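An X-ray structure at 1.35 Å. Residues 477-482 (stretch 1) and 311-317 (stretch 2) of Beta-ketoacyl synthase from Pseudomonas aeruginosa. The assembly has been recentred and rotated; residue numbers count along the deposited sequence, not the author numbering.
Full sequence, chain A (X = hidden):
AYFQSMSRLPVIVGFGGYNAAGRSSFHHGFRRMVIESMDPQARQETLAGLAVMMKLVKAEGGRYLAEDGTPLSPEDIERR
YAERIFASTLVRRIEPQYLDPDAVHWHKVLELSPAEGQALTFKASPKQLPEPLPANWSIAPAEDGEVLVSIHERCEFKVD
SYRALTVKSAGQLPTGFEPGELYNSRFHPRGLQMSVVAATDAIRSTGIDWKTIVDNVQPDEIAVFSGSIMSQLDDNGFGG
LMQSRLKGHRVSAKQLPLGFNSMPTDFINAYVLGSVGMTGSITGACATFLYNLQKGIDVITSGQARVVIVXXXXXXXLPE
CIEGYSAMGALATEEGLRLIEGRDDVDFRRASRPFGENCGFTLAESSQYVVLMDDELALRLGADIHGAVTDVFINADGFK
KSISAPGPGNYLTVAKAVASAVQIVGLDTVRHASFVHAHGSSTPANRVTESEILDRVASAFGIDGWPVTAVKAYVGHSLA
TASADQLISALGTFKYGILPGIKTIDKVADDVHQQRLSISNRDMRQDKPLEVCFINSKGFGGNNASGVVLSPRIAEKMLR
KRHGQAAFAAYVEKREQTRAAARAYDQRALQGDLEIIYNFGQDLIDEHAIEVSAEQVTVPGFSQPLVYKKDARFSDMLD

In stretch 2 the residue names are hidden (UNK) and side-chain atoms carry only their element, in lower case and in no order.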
ATOM      1  N   HIS A 477       5.051  -4.627  18.469  1.00  8.38           N
ATOM      2  CA  HIS A 477       4.602  -3.720  17.432  1.00  8.77           C
ATOM      3  C   HIS A 477       4.474  -4.467  16.111  1.00  8.14           C
ATOM      4  O   HIS A 477       5.471  -4.778  15.468  1.00  8.81           O
ATOM      5  CB  HIS A 477       5.639  -2.612  17.312  1.00  9.44           C
ATOM      6  CG  HIS A 477       5.190  -1.450  16.498  1.00 10.49           C
ATOM      7  ND1 HIS A 477       4.153  -1.540  15.604  1.00 11.27           N
ATOM      8  CD2 HIS A 477       5.622  -0.167  16.453  1.00 12.31           C
ATOM      9  CE1 HIS A 477       3.951  -0.355  15.049  1.00 13.14           C
ATOM     10  NE2 HIS A 477       4.830   0.496  15.544  1.00 14.34           N
ATOM     11  N   SER A 478       3.242  -4.761  15.713  1.00  7.99           N
ATOM     12  CA  SER A 478       2.979  -5.544  14.499  1.00  9.30           C
ATOM     13  C   SER A 478       2.803  -4.689  13.246  1.00  8.51           C
ATOM     14  O   SER A 478       2.270  -5.146  12.236  1.00  8.92           O
ATOM     15  CB  SER A 478       1.755  -6.438  14.697  1.00  9.57           C
ATOM     16  OG  SER A 478       0.628  -5.629  14.982  1.00  8.87           O
ATOM     17  N   LEU A 479       3.302  -3.461  13.296  1.00  8.78           N
ATOM     18  CA  LEU A 479       3.473  -2.642  12.095  1.00  9.29           C
ATOM     19  C   LEU A 479       2.088  -2.299  11.527  1.00 10.10           C
ATOM     20  O   LEU A 479       1.332  -1.606  12.200  1.00  9.98           O
ATOM     21  CB  LEU A 479       4.409  -3.315  11.085  1.00  9.12           C
ATOM     22  CG  LEU A 479       5.814  -3.679  11.590  1.00 11.20           C
ATOM     23  CD1 LEU A 479       6.693  -4.139  10.443  1.00 11.30           C
ATOM     24  CD2 LEU A 479       6.489  -2.532  12.355  1.00 12.94           C
ATOM     25  N   ALA A 480       1.739  -2.769  10.322  1.00  9.99           N
ATOM     26  CA  ALA A 480       0.406  -2.453   9.789  1.00 10.19           C
ATOM     27  C   ALA A 480      -0.703  -2.799  10.773  1.00  9.66           C
ATOM     28  O   ALA A 480      -1.678  -2.070  10.902  1.00 10.86           O
ATOM     29  CB  ALA A 480       0.119  -3.162   8.460  1.00 12.00           C
ATOM     30  N   THR A 481      -0.541  -3.912  11.470  1.00  9.39           N
ATOM     31  CA  THR A 481      -1.622  -4.459  12.275  1.00  8.56           C
ATOM     32  C   THR A 481      -1.661  -3.851  13.674  1.00  8.51           C
ATOM     33  O   THR A 481      -2.540  -4.172  14.464  1.00  9.76           O
ATOM     34  CB  THR A 481      -1.450  -5.990  12.353  1.00  9.53           C
ATOM     35  OG1 THR A 481      -1.175  -6.473  11.036  1.00  9.76           O
ATOM     36  CG2 THR A 481      -2.686  -6.689  12.897  1.00  9.64           C
ATOM     37  N   ALA A 482      -0.729  -2.951  13.965  1.00  8.86           N
ATOM     38  CA  ALA A 482      -0.579  -2.465  15.333  1.00 10.06           C
ATOM     39  C   ALA A 482      -1.880  -1.899  15.917  1.00  9.09           C
ATOM     40  O   ALA A 482      -2.267  -2.219  17.032  1.00  9.35           O
ATOM     41  CB  ALA A 482       0.506  -1.434  15.415  1.00 11.45           C
ATOM     42  N   UNK A 311      -8.937  -4.973   8.287  1.00  9.83           N
ATOM     43  CA  UNK A 311      -7.876  -5.523   9.109  1.00  9.78           C
ATOM     44  C   UNK A 311      -6.526  -5.383   8.438  1.00  9.13           C
ATOM     45  O   UNK A 311      -6.343  -4.537   7.554  1.00 10.01           O
ATOM     46  N   UNK A 312      -5.584  -6.221   8.848  1.00  9.81           N
ATOM     47  CA  UNK A 312      -4.232  -6.206   8.300  1.00  9.66           C
ATOM     48  C   UNK A 312      -3.554  -7.523   8.648  1.00  9.41           C
ATOM     49  O   UNK A 312      -4.005  -8.270   9.527  1.00 10.04           O
ATOM     50  c   UNK A 312      -3.695  -3.717   8.212  1.00 11.12           C
ATOM     51  o   UNK A 312      -4.296  -2.813   8.798  1.00 12.25           O
ATOM     52  n   UNK A 312      -3.249  -3.587   6.978  1.00 11.27           N
ATOM     53  c   UNK A 312      -3.422  -5.044   8.888  1.00 10.31           C
ATOM     54  N   UNK A 313      -2.448  -7.797   7.962  1.00  9.10           N
ATOM     55  CA  UNK A 313      -1.634  -8.948   8.251  1.00  9.28           C
ATOM     56  C   UNK A 313      -0.178  -8.597   8.004  1.00  9.36           C
ATOM     57  O   UNK A 313       0.171  -8.166   6.907  1.00  9.92           O
ATOM     58  c   UNK A 313      -2.000 -10.115   7.358  1.00 10.82           C
ATOM     59  o   UNK A 313      -1.240 -11.240   7.774  1.00 11.52           O
ATOM     60  N   UNK A 314       0.644  -8.759   9.020  1.00  8.78           N
ATOM     61  CA  UNK A 314       2.064  -8.473   8.925  1.00  9.50           C
ATOM     62  C   UNK A 314       2.849  -9.586   9.609  1.00  8.46           C
ATOM     63  O   UNK A 314       2.577  -9.944  10.750  1.00  8.44           O
ATOM     64  o   UNK A 314       2.843  -4.606   8.083  1.00 10.94           O
ATOM     65  c   UNK A 314       3.628  -5.568   7.977  1.00 11.50           C
ATOM     66  c   UNK A 314       2.409  -7.123   9.561  1.00 11.26           C
ATOM     67  o   UNK A 314       4.367  -5.709   6.988  1.00 12.15           O
ATOM     68  c   UNK A 314       3.748  -6.564   9.104  1.00 12.56           C
ATOM     69  N   UNK A 315       3.837 -10.115   8.891  1.00 10.26           N
ATOM     70  CA  UNK A 315       4.715 -11.157   9.387  1.00  9.48           C
ATOM     71  C   UNK A 315       6.153 -10.732   9.071  1.00  9.86           C
ATOM     72  O   UNK A 315       6.764 -11.192   8.113  1.00 11.10           O
ATOM     73  c   UNK A 315       4.381 -12.510   8.728  1.00 10.91           C
ATOM     74  N   UNK A 316       6.695  -9.812   9.879  1.00 10.48           N
ATOM     75  CA  UNK A 316       7.974  -9.178   9.582  1.00 11.11           C
ATOM     76  C   UNK A 316       9.149  -9.738  10.376  1.00 11.50           C
ATOM     77  O   UNK A 316      10.200  -9.101  10.366  1.00 11.87           O
ATOM     78  c   UNK A 316       6.038  -9.177  11.035  1.00 11.16           C
ATOM     79  c   UNK A 316       6.895  -7.953  11.287  1.00 11.88           C
ATOM     80  c   UNK A 316       7.713  -7.755  10.023  1.00 12.08           C
ATOM     81  N   UNK A 317       9.000 -10.890  11.028  1.00 10.56           N
ATOM     82  CA  UNK A 317      10.078 -11.435  11.835  1.00 10.41           C
ATOM     83  C   UNK A 317      11.048 -12.175  10.901  1.00 10.53           C
ATOM     84  O   UNK A 317      10.993 -13.393  10.752  1.00 11.95           O
ATOM     85  c   UNK A 317      10.763 -12.708  13.850  1.00 13.23           C
ATOM     86  c   UNK A 317       9.586 -12.318  12.984  1.00 11.84           C
ATOM     87  c   UNK A 317       8.518 -11.582  13.818  1.00 11.29           C
ATOM     88  c   UNK A 317       7.831 -12.460  14.845  1.00 12.17           C
TER

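Position 311 has backbone atoms and nothing beyond CA. It is glycine, Gly311, and it makes no contact with stretch 1; its extended backbone, with phi and psi of -177° and -158°, carries the strand into the positions that do.

Position 312 bears two carbons, the second carrying one oxygen and one nitrogen. Its CB lies 3.4 Å from OG1 of Thr481, and its carboxamide end lies beside Ala480. A short side chain ending in a carboxamide is asparagine. The CA-to-CB bond of Asn312 points toward stretch 1, and ND2 of Asn312 is 3.7 Å from the CB of Ala480. Asn312 OD1 is 3.4 Å from Ala480 O, but two acceptors cannot bond to each other; both amide atoms find hydrogen bonds elsewhere in the structure, which makes a polar side chain tolerable in this buried place.

At position 313 a single carbon is followed by one oxygen, the hydroxymethyl group of serine. The CA-to-CB bond of Ser313 points away from stretch 1, as expected where neighbouring strand residues alternate sides, and its hydroxyl is hydrogen-bonded elsewhere. What approaches stretch 1 is the backbone, Ser313 N lying 3.6 Å from Thr481 OG1.

Position 314 has three carbons in a row, the third holding two oxygens. One oxygen lies 3.1 Å from the backbone N of Ala480. A carboxylate on two methylenes is glutamate. Glu314 OE1 accepts a hydrogen bond from Ala480 N at 3.1 Å, with an N-H...O angle of 151°, while CB of Glu314 packs 3.3 Å from Ser478 O. Both carboxylate oxygens are also satisfied elsewhere.

Position 315 carries one carbon, the methyl of alanine. Ala315 points it away from stretch 1 and makes no contact there.

At position 316 three carbons close a ring onto the backbone nitrogen, and its CB meets Leu479 CD1 at 3.8 Å. Such a ring identifies proline, and Pro316 gives the leucine a compact apolar surface.

Position 317 shows four carbons, forked at the first, with one arm two carbons long: isoleucine. The side chain of Ile317 makes no contact with stretch 1.

The contact therefore joins the end of a strand and the loop after it to a turn containing a 3-10 segment at 480-481. Within that turn, Thr481 N donates to Ser478 O at 3.2 Å and Ala482 N to Leu479 O at 3.0 Å. Ala480 N is instead taken by Glu314 OE1, the sole hydrogen bond between the stretches. Close packing around Thr481 and the Leu479–Pro316 apolar contact complete an interface that buries 352 Å².

Stretch 2 (311-317) GNSEAPI
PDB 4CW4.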